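PDB 6TSB: peroxiredoxin from Clostridioides difficile, which hydrolyses beta-1,4 linkages in chitin through the GH18 domain modelled here, while its separate peroxiredoxin part probably reduces hydroperoxides. Local coordinates for residues 117-122 and 166-171; 157-162 and 196-201; 79-84 and 91-96; 56-61 and 133-138; 70-75 and 123-128. All coordinates share one frame; numbering follows the deposited sequence.

Interaction 1 of 5, residues 117-122 and 166-171; sequences NFARQV and RDVIGD
Ala119 and Val168 bring two helices together, their CA atoms 6.5 Å apart, and the CA atoms of Val122, a turn on, and Ile169, the next residue after Val168, stand 7.8 Å apart. The helices are 112-128 and 154-169, successive members of the outer layer of the GH18 TIM barrel, with strand 133-137 between them in the chain. The touching surfaces are aliphatic. The small Ala119 lets the other helix come close: its CB meets CG2 of Val168 at 4.1 Å. Deeper in, CG1 of Val122 touches CG2 of Ile169, also at 4.1 Å. Val122 reaches it because CG1 lies anti to the backbone N (chi1 167°), and the branch of Ile169 that receives it sits beside its own backbone N. Phe118 and Val122 carry the seam inward to Ile165. Helix 154-169 ends with Ile169, and Gly170 turns off with a positive phi of 91°; Arg166 reaches over this end. Its NH2 makes a salt bridge to Asp200, and its NH1 also hydrogen-bonds to Lys173 O. That same NH1 gives a hydrogen bond to Gly170 O, 2.7 Å long, in the carbonyl plane and on a lone pair, with an angle of 160° at the hydrogen.

Interaction 2 of 5, residues 157-162 and 196-201; sequences NFTLLL and APIIDY
The carbonyl O of Thr159 accepts a hydrogen bond from Thr163 OG1, one turn on, and the CD1 methyl of Ile198 only packs against it, at 3.8 Å. That methyl also meets CG2 of Thr159 at 4.0 Å, the two side chains crossing at about a right angle, while Thr159 OG1 is engaged by Glu191. With CG1 of Ile198 placed beside the backbone N (chi1 -61°), the other branch, CG2, lies anti to that N and comes down on the next turn, 3.7 Å from Leu162 O and 4.1 Å from Leu162 CB. In the TIM barrel this joins the outer helix 154-169 to the loop that leads from helix 192-195 into strand 201-204. Leu162 works in two directions. Its CD1 comes loosely to CG2 of Ile199, at 4.5 Å, and the same CD1 lies 3.7 Å above the centre of the Phe158 ring. The loop's own carbonyls are taken up elsewhere: Ile198 O by Arg166 NH2, and Ile199 O, together with Ala196 O, by Lys253 NZ.

Interaction 3 of 5, residues 79-84 and 91-96; sequences NQLLAL and LKVIVA
A beta-alpha-beta crossover of the TIM barrel brings Leu82 against Val93: strands 56-64 and 92-98 run parallel side by side, and helix 75-83 lies on the connection between them. This contact seats the helix on the start of the second strand, with the CA atoms of Leu82 and Val93 6.6 Å apart. Val93 has the most surface buried here. CD2 of Leu82 settles on its isopropyl group, 3.7 Å from Val93 CG1 and 3.8 Å from Val93 CB, touching the fork rather than a single methyl. Leu81 adds a looser touch on the same branch, its CD2 4.3 Å from Val93 CG1. Neither leucine leaves the helix aimed straight at the strand, and it is the far end of each chain that closes the distance. Two residues after Leu82, CB of Leu84 meets CD2 of Leu91 at 3.8 Å. Leu91 extends that methyl across with CG anti to its backbone N (chi1 178°). All of these touches are aliphatic. Beyond the pair, Leu81 also rests on Val57 of strand 56-64 and Leu84 on Val49, whereas Ile94 turns away from the helix, to Asp135 of strand 133-137 and Trp174 of strand 174-179.

Interaction 4 of 5, residues 56-61 and 133-138; sequences AVIFAF and GIDIDW
Asp135, Ile58 and Phe61 carry most of this contact, which spans the interior of the GH18 barrel between strands 56-64 and 133-137, with strand 92-98 lying between the two in the sheet. Asp135 and Asp137 fit the DxxDxDxE signature of the family, whose closing glutamate is the usual catalytic acid in GH18 chitinases. Ile58 supplies the apolar side of the contact: its CG2, anti to the backbone N, comes within 4.1 Å of Asp135 CB, the side chains crossing nearly at right angles. The carboxylate of Asp135 is fixed by partners on other strands, OD1 by Ser176 OG and OD2 by Tyr41 OH. Three residues further along strand 56-64, Phe61 turns its ring edge to Asp137. CE1 of Phe61 lies 3.6 Å from Asp137 OD2, which sits near the ring plane, while the carboxylate plane is inclined 72° to the ring. A cis peptide bond precedes Phe61, and the CB of Ala60 stands 3.5 Å above the centre of the Phe61 ring.

Interaction 5 of 5, residues 70-75 and 123-128; sequences LFIPYP and NQMINE
Leu70 and Met125 stand 8.1 Å apart at their CA atoms, the nearest CA pair between 70-75, a two-residue strand running on into loop, and 123-128, the last turns of helix 112-128. A single long side chain spans that gap. Met125 runs out straight from the helix, with both chi1 and chi2 near 180°, and then bends at the sulfur (chi3 -70°), which places CE between the two residues it touches. CE lies 3.8 Å from Leu70 CB and 3.6 Å from Ile72 CD1. The same Ile72 methyl also comes to 3.9 Å from Met125 SD. This is outer-layer packing of the TIM barrel: strand 70-71 pairs antiparallel with strand 56-64, and Met125 reaches down to Ala62 on that strand and Val95 on strand 92-98. A polar tie stands alongside, from the backbone N of Leu70 to Gln121 OE1 one turn back on the helix. Across the contact itself the chemistry is dispersion between aliphatic carbons and the methyl and sulfur of a polarisable thioether, so shape and chain length, rather than bond direction, set the fit.

How the interactions relate
Following the chain from the N terminus, interaction 4 opens first at 56-61, then interaction 5 at 70-75. Interaction 3 opens and closes next, a short helix-to-strand loop nested inside both. Interaction 1 opens at 117-122, just before 123-128 closes interaction 5, itself nested within interaction 4, which closes at 133-138. Interaction 2 opens at 157-162, and only then does 166-171 close interaction 1, which thus crosses 4, 5 and 2. Interaction 2 closes last, at 196-201. Interaction 4 ties strands across the barrel interior, while the other four bind outer helices to strands, loops or each other. Interactions 1 and 2 share helix 154-169, and interactions 1 and 5 share helix 112-128.

Interaction 1 of 5, residues 117-122 and 166-171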
# COMPACT_ATOMS: atom_id res chain seq x y z
N ASN A 117 -51.62 14.13 2.19
CA ASN A 117 -51.28 14.81 0.91
C ASN A 117 -49.90 14.35 0.43
O ASN A 117 -49.78 13.97 -0.74
CB ASN A 117 -51.30 16.33 1.07
CG ASN A 117 -51.07 17.03 -0.24
OD1 ASN A 117 -51.69 16.70 -1.24
ND2 ASN A 117 -50.19 18.02 -0.26
N PHE A 118 -48.89 14.39 1.29
CA PHE A 118 -47.54 13.90 0.95
C PHE A 118 -47.62 12.44 0.50
O PHE A 118 -47.12 12.13 -0.56
CB PHE A 118 -46.57 14.03 2.12
CG PHE A 118 -45.13 13.86 1.73
CD1 PHE A 118 -44.38 14.95 1.31
CD2 PHE A 118 -44.53 12.61 1.76
CE1 PHE A 118 -43.06 14.78 0.94
CE2 PHE A 118 -43.20 12.46 1.39
CZ PHE A 118 -42.47 13.54 0.98
N ALA A 119 -48.24 11.58 1.31
CA ALA A 119 -48.32 10.15 0.98
C ALA A 119 -48.96 10.02 -0.41
O ALA A 119 -48.36 9.35 -1.22
CB ALA A 119 -49.07 9.38 2.02
N ARG A 120 -50.13 10.63 -0.65
CA ARG A 120 -50.89 10.54 -1.92
C ARG A 120 -49.94 10.86 -3.09
O ARG A 120 -50.02 10.18 -4.11
CB ARG A 120 -52.11 11.49 -1.94
CG ARG A 120 -53.14 11.21 -3.03
CD ARG A 120 -54.26 12.26 -3.22
NE ARG A 120 -53.79 13.64 -3.00
CZ ARG A 120 -53.10 14.39 -3.87
NH1 ARG A 120 -52.80 13.95 -5.08
NH2 ARG A 120 -52.69 15.60 -3.53
N GLN A 121 -49.09 11.87 -2.95
CA GLN A 121 -48.20 12.32 -4.05
C GLN A 121 -47.07 11.31 -4.24
O GLN A 121 -46.59 11.16 -5.37
CB GLN A 121 -47.64 13.69 -3.70
CG GLN A 121 -48.73 14.74 -3.61
CD GLN A 121 -48.19 16.10 -3.97
OE1 GLN A 121 -47.48 16.27 -4.96
NE2 GLN A 121 -48.54 17.08 -3.17
N VAL A 122 -46.62 10.68 -3.15
CA VAL A 122 -45.58 9.61 -3.24
C VAL A 122 -46.17 8.48 -4.08
O VAL A 122 -45.49 8.01 -5.01
CB VAL A 122 -45.14 9.15 -1.84
CG1 VAL A 122 -44.33 7.86 -1.89
CG2 VAL A 122 -44.36 10.26 -1.14
N ARG A 166 -46.63 4.31 3.97
CA ARG A 166 -46.79 2.83 3.90
C ARG A 166 -48.27 2.44 3.69
O ARG A 166 -48.53 1.41 2.97
CB ARG A 166 -46.22 2.15 5.15
CG ARG A 166 -46.45 0.64 5.19
CD ARG A 166 -45.80 -0.09 4.03
NE ARG A 166 -44.35 -0.17 4.20
CZ ARG A 166 -43.48 -0.59 3.28
NH1 ARG A 166 -43.89 -0.96 2.08
NH2 ARG A 166 -42.19 -0.63 3.57
N ASP A 167 -49.19 3.15 4.35
CA ASP A 167 -50.65 2.86 4.26
C ASP A 167 -51.09 2.96 2.79
O ASP A 167 -51.84 2.08 2.33
CB ASP A 167 -51.48 3.76 5.21
CG ASP A 167 -51.41 3.42 6.71
OD1 ASP A 167 -50.76 2.39 7.08
OD2 ASP A 167 -52.00 4.20 7.53
N VAL A 168 -50.59 3.94 2.03
CA VAL A 168 -51.00 4.19 0.61
C VAL A 168 -50.22 3.28 -0.35
O VAL A 168 -50.88 2.64 -1.16
CB VAL A 168 -50.88 5.69 0.27
CG1 VAL A 168 -51.10 6.01 -1.19
CG2 VAL A 168 -51.86 6.50 1.10
N ILE A 169 -48.89 3.19 -0.28
CA ILE A 169 -48.08 2.51 -1.34
C ILE A 169 -48.19 1.00 -1.21
O ILE A 169 -47.98 0.34 -2.23
CB ILE A 169 -46.61 2.96 -1.36
CG1 ILE A 169 -45.82 2.38 -0.18
CG2 ILE A 169 -46.54 4.48 -1.44
CD1 ILE A 169 -44.33 2.66 -0.21
N GLY A 170 -48.52 0.49 -0.02
CA GLY A 170 -48.67 -0.96 0.28
C GLY A 170 -47.37 -1.61 0.77
O GLY A 170 -46.33 -0.91 0.88
N ASP A 171 -47.42 -2.91 1.06
CA ASP A 171 -46.27 -3.68 1.60
C ASP A 171 -45.32 -4.07 0.45
O ASP A 171 -44.11 -4.20 0.73
CB ASP A 171 -46.72 -4.90 2.40
CG ASP A 171 -47.62 -4.58 3.59
OD1 ASP A 171 -47.46 -3.47 4.19
OD2 ASP A 171 -48.46 -5.42 3.90

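Interaction 2 of 5, residues 157-162 and 196-201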
# COMPACT_ATOMS: atom_id res chain seq x y z
N ASN A 157 -43.54 12.95 14.52
CA ASN A 157 -44.28 13.25 13.27
C ASN A 157 -43.69 12.38 12.15
O ASN A 157 -44.50 11.86 11.34
CB ASN A 157 -44.27 14.75 12.95
CG ASN A 157 -45.24 15.56 13.81
OD1 ASN A 157 -46.05 15.00 14.58
ND2 ASN A 157 -45.13 16.88 13.73
N PHE A 158 -42.36 12.18 12.15
CA PHE A 158 -41.69 11.36 11.11
C PHE A 158 -42.35 9.99 11.06
O PHE A 158 -42.65 9.48 9.98
CB PHE A 158 -40.18 11.31 11.37
CG PHE A 158 -39.32 10.68 10.29
CD1 PHE A 158 -39.68 10.75 8.95
CD2 PHE A 158 -38.11 10.07 10.62
CE1 PHE A 158 -38.86 10.21 7.97
CE2 PHE A 158 -37.30 9.53 9.64
CZ PHE A 158 -37.68 9.61 8.31
N THR A 159 -42.62 9.39 12.20
CA THR A 159 -43.18 8.02 12.27
C THR A 159 -44.56 8.00 11.61
O THR A 159 -44.95 6.97 10.97
CB THR A 159 -43.31 7.55 13.72
OG1 THR A 159 -42.05 7.76 14.37
CG2 THR A 159 -43.74 6.10 13.84
N LEU A 160 -45.34 9.05 11.85
CA LEU A 160 -46.73 9.15 11.32
C LEU A 160 -46.66 9.42 9.81
O LEU A 160 -47.43 8.84 9.04
CB LEU A 160 -47.50 10.23 12.10
CG LEU A 160 -47.72 9.96 13.60
CD1 LEU A 160 -48.10 11.25 14.32
CD2 LEU A 160 -48.77 8.88 13.87
N LEU A 161 -45.70 10.21 9.36
CA LEU A 161 -45.51 10.42 7.91
C LEU A 161 -45.23 9.07 7.24
O LEU A 161 -45.89 8.73 6.25
CB LEU A 161 -44.36 11.41 7.71
CG LEU A 161 -44.06 11.73 6.26
CD1 LEU A 161 -45.27 12.35 5.60
CD2 LEU A 161 -42.85 12.65 6.15
N LEU A 162 -44.25 8.32 7.75
CA LEU A 162 -43.86 7.01 7.19
C LEU A 162 -45.07 6.08 7.22
O LEU A 162 -45.28 5.37 6.24
CB LEU A 162 -42.68 6.45 7.99
CG LEU A 162 -41.39 7.25 7.81
CD1 LEU A 162 -40.38 6.92 8.88
CD2 LEU A 162 -40.82 7.01 6.42
N ALA A 196 -38.84 1.17 12.45
CA ALA A 196 -38.26 -0.14 12.08
C ALA A 196 -39.26 -1.02 11.35
O ALA A 196 -38.99 -1.40 10.22
CB ALA A 196 -37.71 -0.84 13.31
N PRO A 197 -40.44 -1.36 11.93
CA PRO A 197 -41.38 -2.27 11.27
C PRO A 197 -42.13 -1.66 10.07
O PRO A 197 -42.74 -2.45 9.31
CB PRO A 197 -42.39 -2.64 12.36
CG PRO A 197 -42.34 -1.48 13.34
CD PRO A 197 -40.92 -0.96 13.26
N ILE A 198 -42.05 -0.34 9.87
CA ILE A 198 -42.74 0.35 8.75
C ILE A 198 -41.88 0.24 7.48
O ILE A 198 -42.44 -0.06 6.42
CB ILE A 198 -43.04 1.83 9.07
CG1 ILE A 198 -43.96 1.98 10.29
CG2 ILE A 198 -43.64 2.51 7.86
CD1 ILE A 198 -43.84 3.33 10.97
N ILE A 199 -40.58 0.53 7.61
CA ILE A 199 -39.64 0.65 6.46
C ILE A 199 -39.05 -0.72 6.09
O ILE A 199 -39.10 -1.64 6.90
CB ILE A 199 -38.54 1.66 6.79
CG1 ILE A 199 -37.51 1.12 7.79
CG2 ILE A 199 -39.15 2.95 7.28
CD1 ILE A 199 -36.49 2.16 8.21
N ASP A 200 -38.48 -0.81 4.90
CA ASP A 200 -37.79 -2.02 4.39
C ASP A 200 -36.31 -1.91 4.73
O ASP A 200 -35.70 -2.92 5.07
CB ASP A 200 -38.00 -2.18 2.89
CG ASP A 200 -39.44 -2.48 2.54
OD1 ASP A 200 -39.85 -3.60 2.77
OD2 ASP A 200 -40.14 -1.58 2.08
N TYR A 201 -35.75 -0.70 4.69
CA TYR A 201 -34.32 -0.48 4.93
C TYR A 201 -34.11 0.87 5.60
O TYR A 201 -34.87 1.80 5.34
CB TYR A 201 -33.53 -0.53 3.62
CG TYR A 201 -33.52 -1.88 2.95
CD1 TYR A 201 -32.74 -2.91 3.46
CD2 TYR A 201 -34.25 -2.14 1.80
CE1 TYR A 201 -32.74 -4.17 2.88
CE2 TYR A 201 -34.22 -3.38 1.18
CZ TYR A 201 -33.47 -4.40 1.73
OH TYR A 201 -33.41 -5.61 1.13

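Interaction 3 of 5, residues 79-84 and 91-96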
# COMPACT_ATOMS: atom_id res chain seq x y z
N ASN A 79 -35.97 8.67 -16.26
CA ASN A 79 -36.49 7.82 -17.35
C ASN A 79 -35.34 6.99 -17.91
O ASN A 79 -35.54 5.78 -18.14
CB ASN A 79 -37.18 8.65 -18.44
CG ASN A 79 -38.48 9.25 -17.95
OD1 ASN A 79 -38.75 10.42 -18.23
ND2 ASN A 79 -39.27 8.47 -17.23
N GLN A 80 -34.17 7.60 -18.10
CA GLN A 80 -32.97 6.89 -18.61
C GLN A 80 -32.67 5.73 -17.67
O GLN A 80 -32.57 4.58 -18.13
CB GLN A 80 -31.78 7.83 -18.73
CG GLN A 80 -30.60 7.22 -19.47
CD GLN A 80 -29.45 8.17 -19.60
OE1 GLN A 80 -29.64 9.38 -19.58
NE2 GLN A 80 -28.25 7.63 -19.73
N LEU A 81 -32.64 6.01 -16.38
CA LEU A 81 -32.30 5.02 -15.32
C LEU A 81 -33.36 3.92 -15.28
O LEU A 81 -32.98 2.75 -15.10
CB LEU A 81 -32.14 5.79 -14.00
CG LEU A 81 -31.80 4.95 -12.78
CD1 LEU A 81 -30.38 4.38 -12.88
CD2 LEU A 81 -31.95 5.80 -11.53
N LEU A 82 -34.63 4.25 -15.52
CA LEU A 82 -35.76 3.28 -15.51
C LEU A 82 -35.59 2.31 -16.66
O LEU A 82 -36.08 1.18 -16.53
CB LEU A 82 -37.10 4.01 -15.63
CG LEU A 82 -37.67 4.52 -14.31
CD1 LEU A 82 -38.82 5.49 -14.54
CD2 LEU A 82 -38.12 3.36 -13.45
N ALA A 83 -34.98 2.76 -17.76
CA ALA A 83 -34.82 1.96 -18.99
C ALA A 83 -33.84 0.79 -18.74
O ALA A 83 -33.96 -0.21 -19.46
CB ALA A 83 -34.37 2.85 -20.11
N LEU A 84 -32.94 0.88 -17.76
CA LEU A 84 -32.03 -0.24 -17.38
C LEU A 84 -32.82 -1.50 -17.03
O LEU A 84 -32.21 -2.56 -17.05
CB LEU A 84 -31.16 0.15 -16.18
CG LEU A 84 -30.14 1.24 -16.47
CD1 LEU A 84 -29.27 1.50 -15.24
CD2 LEU A 84 -29.29 0.86 -17.68
N LEU A 91 -34.00 -5.38 -11.56
CA LEU A 91 -33.38 -4.17 -10.96
C LEU A 91 -34.51 -3.37 -10.31
O LEU A 91 -35.61 -3.28 -10.91
CB LEU A 91 -32.64 -3.34 -12.00
CG LEU A 91 -32.01 -2.05 -11.50
CD1 LEU A 91 -30.79 -2.33 -10.65
CD2 LEU A 91 -31.62 -1.15 -12.66
N LYS A 92 -34.25 -2.89 -9.10
CA LYS A 92 -35.20 -2.08 -8.31
C LYS A 92 -34.80 -0.62 -8.53
O LYS A 92 -33.59 -0.30 -8.35
CB LYS A 92 -35.18 -2.47 -6.83
CG LYS A 92 -35.97 -3.72 -6.49
CD LYS A 92 -35.76 -4.20 -5.06
CE LYS A 92 -36.90 -5.03 -4.51
NZ LYS A 92 -36.72 -6.48 -4.77
N VAL A 93 -35.77 0.20 -8.95
CA VAL A 93 -35.55 1.64 -9.17
C VAL A 93 -36.35 2.42 -8.12
O VAL A 93 -37.60 2.35 -8.10
CB VAL A 93 -35.87 2.05 -10.62
CG1 VAL A 93 -35.46 3.49 -10.85
CG2 VAL A 93 -35.19 1.12 -11.63
N ILE A 94 -35.63 3.18 -7.33
CA ILE A 94 -36.15 3.91 -6.16
C ILE A 94 -35.90 5.38 -6.44
O ILE A 94 -34.85 5.67 -7.03
CB ILE A 94 -35.41 3.46 -4.88
CG1 ILE A 94 -35.37 1.94 -4.74
CG2 ILE A 94 -35.99 4.12 -3.63
CD1 ILE A 94 -36.71 1.29 -4.78
N VAL A 95 -36.81 6.24 -5.98
CA VAL A 95 -36.58 7.71 -5.93
C VAL A 95 -36.41 8.12 -4.47
O VAL A 95 -37.26 7.80 -3.60
CB VAL A 95 -37.70 8.50 -6.64
CG1 VAL A 95 -37.56 10.00 -6.40
CG2 VAL A 95 -37.72 8.21 -8.13
N ALA A 96 -35.35 8.87 -4.26
CA ALA A 96 -35.04 9.56 -3.01
C ALA A 96 -35.63 10.96 -3.09
O ALA A 96 -35.41 11.66 -4.11
CB ALA A 96 -33.56 9.59 -2.79

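Interaction 4 of 5, residues 56-61 and 133-138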
# COMPACT_ATOMS: atom_id res chain seq x y z
N ALA A 56 -30.22 -2.66 -6.75
CA ALA A 56 -31.09 -1.47 -6.71
C ALA A 56 -30.30 -0.19 -6.94
O ALA A 56 -29.11 -0.10 -6.56
CB ALA A 56 -31.80 -1.42 -5.38
N VAL A 57 -30.97 0.74 -7.60
CA VAL A 57 -30.50 2.12 -7.90
C VAL A 57 -31.49 3.08 -7.24
O VAL A 57 -32.75 2.82 -7.30
CB VAL A 57 -30.38 2.37 -9.41
CG1 VAL A 57 -29.23 1.58 -10.00
CG2 VAL A 57 -31.66 2.05 -10.16
N ILE A 58 -30.96 4.12 -6.63
CA ILE A 58 -31.77 5.13 -5.91
C ILE A 58 -31.52 6.44 -6.65
O ILE A 58 -30.44 7.00 -6.48
CB ILE A 58 -31.43 5.23 -4.41
CG1 ILE A 58 -31.55 3.88 -3.69
CG2 ILE A 58 -32.31 6.27 -3.76
CD1 ILE A 58 -31.28 3.96 -2.18
N PHE A 59 -32.50 6.87 -7.46
CA PHE A 59 -32.46 8.18 -8.15
C PHE A 59 -32.48 9.30 -7.12
O PHE A 59 -33.41 9.36 -6.30
CB PHE A 59 -33.64 8.34 -9.11
CG PHE A 59 -33.66 9.70 -9.76
CD1 PHE A 59 -32.76 10.01 -10.77
CD2 PHE A 59 -34.54 10.68 -9.35
CE1 PHE A 59 -32.75 11.26 -11.37
CE2 PHE A 59 -34.52 11.94 -9.94
CZ PHE A 59 -33.62 12.23 -10.94
N ALA A 60 -31.53 10.22 -7.20
CA ALA A 60 -31.50 11.44 -6.36
C ALA A 60 -31.53 12.71 -7.23
O ALA A 60 -30.70 12.88 -8.11
CB ALA A 60 -30.26 11.35 -5.51
N PHE A 61 -32.48 13.62 -6.99
CA PHE A 61 -33.55 13.52 -6.00
C PHE A 61 -34.89 14.01 -6.58
O PHE A 61 -34.89 14.71 -7.56
CB PHE A 61 -33.29 14.44 -4.81
CG PHE A 61 -32.09 14.13 -3.97
CD1 PHE A 61 -32.12 13.12 -3.04
CD2 PHE A 61 -30.94 14.90 -4.07
CE1 PHE A 61 -31.01 12.85 -2.25
CE2 PHE A 61 -29.83 14.64 -3.27
CZ PHE A 61 -29.88 13.61 -2.36
N GLY A 133 -40.14 1.74 -5.55
CA GLY A 133 -40.60 2.46 -4.36
C GLY A 133 -39.82 3.73 -4.12
O GLY A 133 -39.38 4.34 -5.08
N ILE A 134 -39.66 4.09 -2.86
CA ILE A 134 -39.27 5.47 -2.48
C ILE A 134 -38.29 5.42 -1.31
O ILE A 134 -38.35 4.47 -0.49
CB ILE A 134 -40.55 6.31 -2.21
CG1 ILE A 134 -40.30 7.80 -2.46
CG2 ILE A 134 -41.17 6.08 -0.83
CD1 ILE A 134 -40.49 8.18 -3.91
N ASP A 135 -37.44 6.43 -1.25
CA ASP A 135 -36.45 6.61 -0.17
C ASP A 135 -36.70 8.00 0.40
O ASP A 135 -36.87 8.92 -0.43
CB ASP A 135 -35.03 6.44 -0.72
CG ASP A 135 -33.96 6.56 0.36
OD1 ASP A 135 -34.10 5.87 1.37
OD2 ASP A 135 -33.00 7.33 0.17
N ILE A 136 -36.71 8.17 1.72
CA ILE A 136 -36.98 9.51 2.32
C ILE A 136 -35.71 10.07 2.90
O ILE A 136 -35.11 9.38 3.71
CB ILE A 136 -38.12 9.41 3.34
CG1 ILE A 136 -39.36 8.79 2.70
CG2 ILE A 136 -38.39 10.77 3.97
CD1 ILE A 136 -39.97 9.64 1.62
N ASP A 137 -35.25 11.23 2.44
CA ASP A 137 -33.96 11.83 2.86
C ASP A 137 -34.22 13.16 3.56
O ASP A 137 -33.72 14.19 3.11
CB ASP A 137 -32.95 12.03 1.74
CG ASP A 137 -32.44 10.75 1.12
OD1 ASP A 137 -33.23 9.79 1.05
OD2 ASP A 137 -31.24 10.73 0.68
N TRP A 138 -34.84 13.09 4.72
CA TRP A 138 -35.02 14.25 5.63
C TRP A 138 -33.75 14.40 6.48
O TRP A 138 -33.45 13.46 7.27
CB TRP A 138 -36.30 14.01 6.42
CG TRP A 138 -36.76 15.15 7.26
CD1 TRP A 138 -36.14 16.34 7.50
CD2 TRP A 138 -37.95 15.13 8.06
NE1 TRP A 138 -36.89 17.08 8.36
CE2 TRP A 138 -38.02 16.37 8.71
CE3 TRP A 138 -38.99 14.21 8.22
CZ2 TRP A 138 -39.07 16.69 9.57
CZ3 TRP A 138 -40.04 14.53 9.05
CH2 TRP A 138 -40.07 15.75 9.72

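Interaction 5 of 5, residues 70-75 and 123-128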
# COMPACT_ATOMS: atom_id res chain seq x y z
N LEU A 70 -44.63 17.45 -4.73
CA LEU A 70 -43.45 16.69 -5.24
C LEU A 70 -43.17 17.06 -6.70
O LEU A 70 -44.12 17.02 -7.51
CB LEU A 70 -43.74 15.19 -5.19
CG LEU A 70 -43.76 14.52 -3.82
CD1 LEU A 70 -43.96 13.03 -4.00
CD2 LEU A 70 -42.49 14.78 -3.03
N PHE A 71 -41.92 17.32 -7.05
CA PHE A 71 -41.46 17.39 -8.46
C PHE A 71 -40.05 16.78 -8.60
O PHE A 71 -39.31 16.75 -7.62
CB PHE A 71 -41.50 18.85 -8.92
CG PHE A 71 -40.45 19.74 -8.30
CD1 PHE A 71 -40.57 20.17 -6.99
CD2 PHE A 71 -39.34 20.14 -9.03
CE1 PHE A 71 -39.60 20.98 -6.42
CE2 PHE A 71 -38.37 20.96 -8.47
CZ PHE A 71 -38.50 21.38 -7.16
N ILE A 72 -39.70 16.38 -9.82
CA ILE A 72 -38.36 15.90 -10.26
C ILE A 72 -37.67 17.04 -11.00
O ILE A 72 -38.05 17.37 -12.11
CB ILE A 72 -38.49 14.70 -11.23
CG1 ILE A 72 -39.68 13.76 -10.95
CG2 ILE A 72 -37.17 13.97 -11.32
CD1 ILE A 72 -39.44 12.66 -9.94
N PRO A 73 -36.61 17.69 -10.48
CA PRO A 73 -35.88 18.68 -11.27
C PRO A 73 -35.37 18.21 -12.65
O PRO A 73 -35.34 19.03 -13.54
CB PRO A 73 -34.68 19.07 -10.39
CG PRO A 73 -35.01 18.59 -8.99
CD PRO A 73 -36.10 17.55 -9.11
N TYR A 74 -34.95 16.95 -12.80
CA TYR A 74 -34.30 16.41 -14.03
C TYR A 74 -34.92 15.07 -14.43
O TYR A 74 -34.25 14.04 -14.40
CB TYR A 74 -32.80 16.20 -13.82
CG TYR A 74 -32.01 17.43 -13.48
CD1 TYR A 74 -31.46 18.20 -14.47
CD2 TYR A 74 -31.73 17.76 -12.16
CE1 TYR A 74 -30.68 19.31 -14.18
CE2 TYR A 74 -30.99 18.89 -11.85
CZ TYR A 74 -30.47 19.67 -12.86
OH TYR A 74 -29.72 20.78 -12.59
N PRO A 75 -36.20 15.02 -14.86
CA PRO A 75 -36.87 13.75 -15.16
C PRO A 75 -36.19 12.85 -16.21
O PRO A 75 -36.38 11.65 -16.15
CB PRO A 75 -38.27 14.15 -15.67
CG PRO A 75 -38.20 15.66 -15.93
CD PRO A 75 -37.07 16.19 -15.07
N ASN A 123 -47.39 8.08 -3.79
CA ASN A 123 -48.01 6.91 -4.45
C ASN A 123 -48.26 7.28 -5.91
O ASN A 123 -48.18 6.40 -6.77
CB ASN A 123 -49.29 6.49 -3.74
CG ASN A 123 -49.87 5.22 -4.32
OD1 ASN A 123 -51.00 5.22 -4.81
ND2 ASN A 123 -49.09 4.16 -4.31
N GLN A 124 -48.54 8.56 -6.16
CA GLN A 124 -48.78 9.07 -7.53
C GLN A 124 -47.47 8.99 -8.31
O GLN A 124 -47.49 8.51 -9.43
CB GLN A 124 -49.30 10.49 -7.52
CG GLN A 124 -50.01 10.82 -8.81
CD GLN A 124 -49.79 12.26 -9.21
OE1 GLN A 124 -50.47 13.17 -8.72
NE2 GLN A 124 -48.84 12.47 -10.12
N MET A 125 -46.37 9.46 -7.75
CA MET A 125 -45.06 9.40 -8.44
C MET A 125 -44.65 7.94 -8.67
O MET A 125 -44.07 7.64 -9.73
CB MET A 125 -44.01 10.15 -7.63
CG MET A 125 -42.63 10.05 -8.21
SD MET A 125 -41.50 10.91 -7.14
CE MET A 125 -42.05 12.58 -7.45
N ILE A 126 -44.96 7.03 -7.73
CA ILE A 126 -44.63 5.58 -7.87
C ILE A 126 -45.43 5.00 -9.04
O ILE A 126 -44.84 4.26 -9.83
CB ILE A 126 -44.84 4.78 -6.57
CG1 ILE A 126 -43.77 5.13 -5.52
CG2 ILE A 126 -44.87 3.28 -6.84
CD1 ILE A 126 -44.08 4.61 -4.13
N ASN A 127 -46.73 5.28 -9.13
CA ASN A 127 -47.59 4.72 -10.22
C ASN A 127 -47.19 5.34 -11.56
O ASN A 127 -47.09 4.58 -12.55
CB ASN A 127 -49.08 4.89 -9.90
CG ASN A 127 -49.50 3.98 -8.76
OD1 ASN A 127 -48.90 2.94 -8.52
ND2 ASN A 127 -50.55 4.37 -8.05
N GLU A 128 -46.90 6.64 -11.57
CA GLU A 128 -46.64 7.45 -12.79
C GLU A 128 -45.36 6.95 -13.49
O GLU A 128 -45.39 6.85 -14.72
CB GLU A 128 -46.53 8.93 -12.41
CG GLU A 128 -46.07 9.84 -13.53
CD GLU A 128 -46.19 11.33 -13.23
OE1 GLU A 128 -47.14 11.72 -12.48
OE2 GLU A 128 -45.34 12.10 -13.74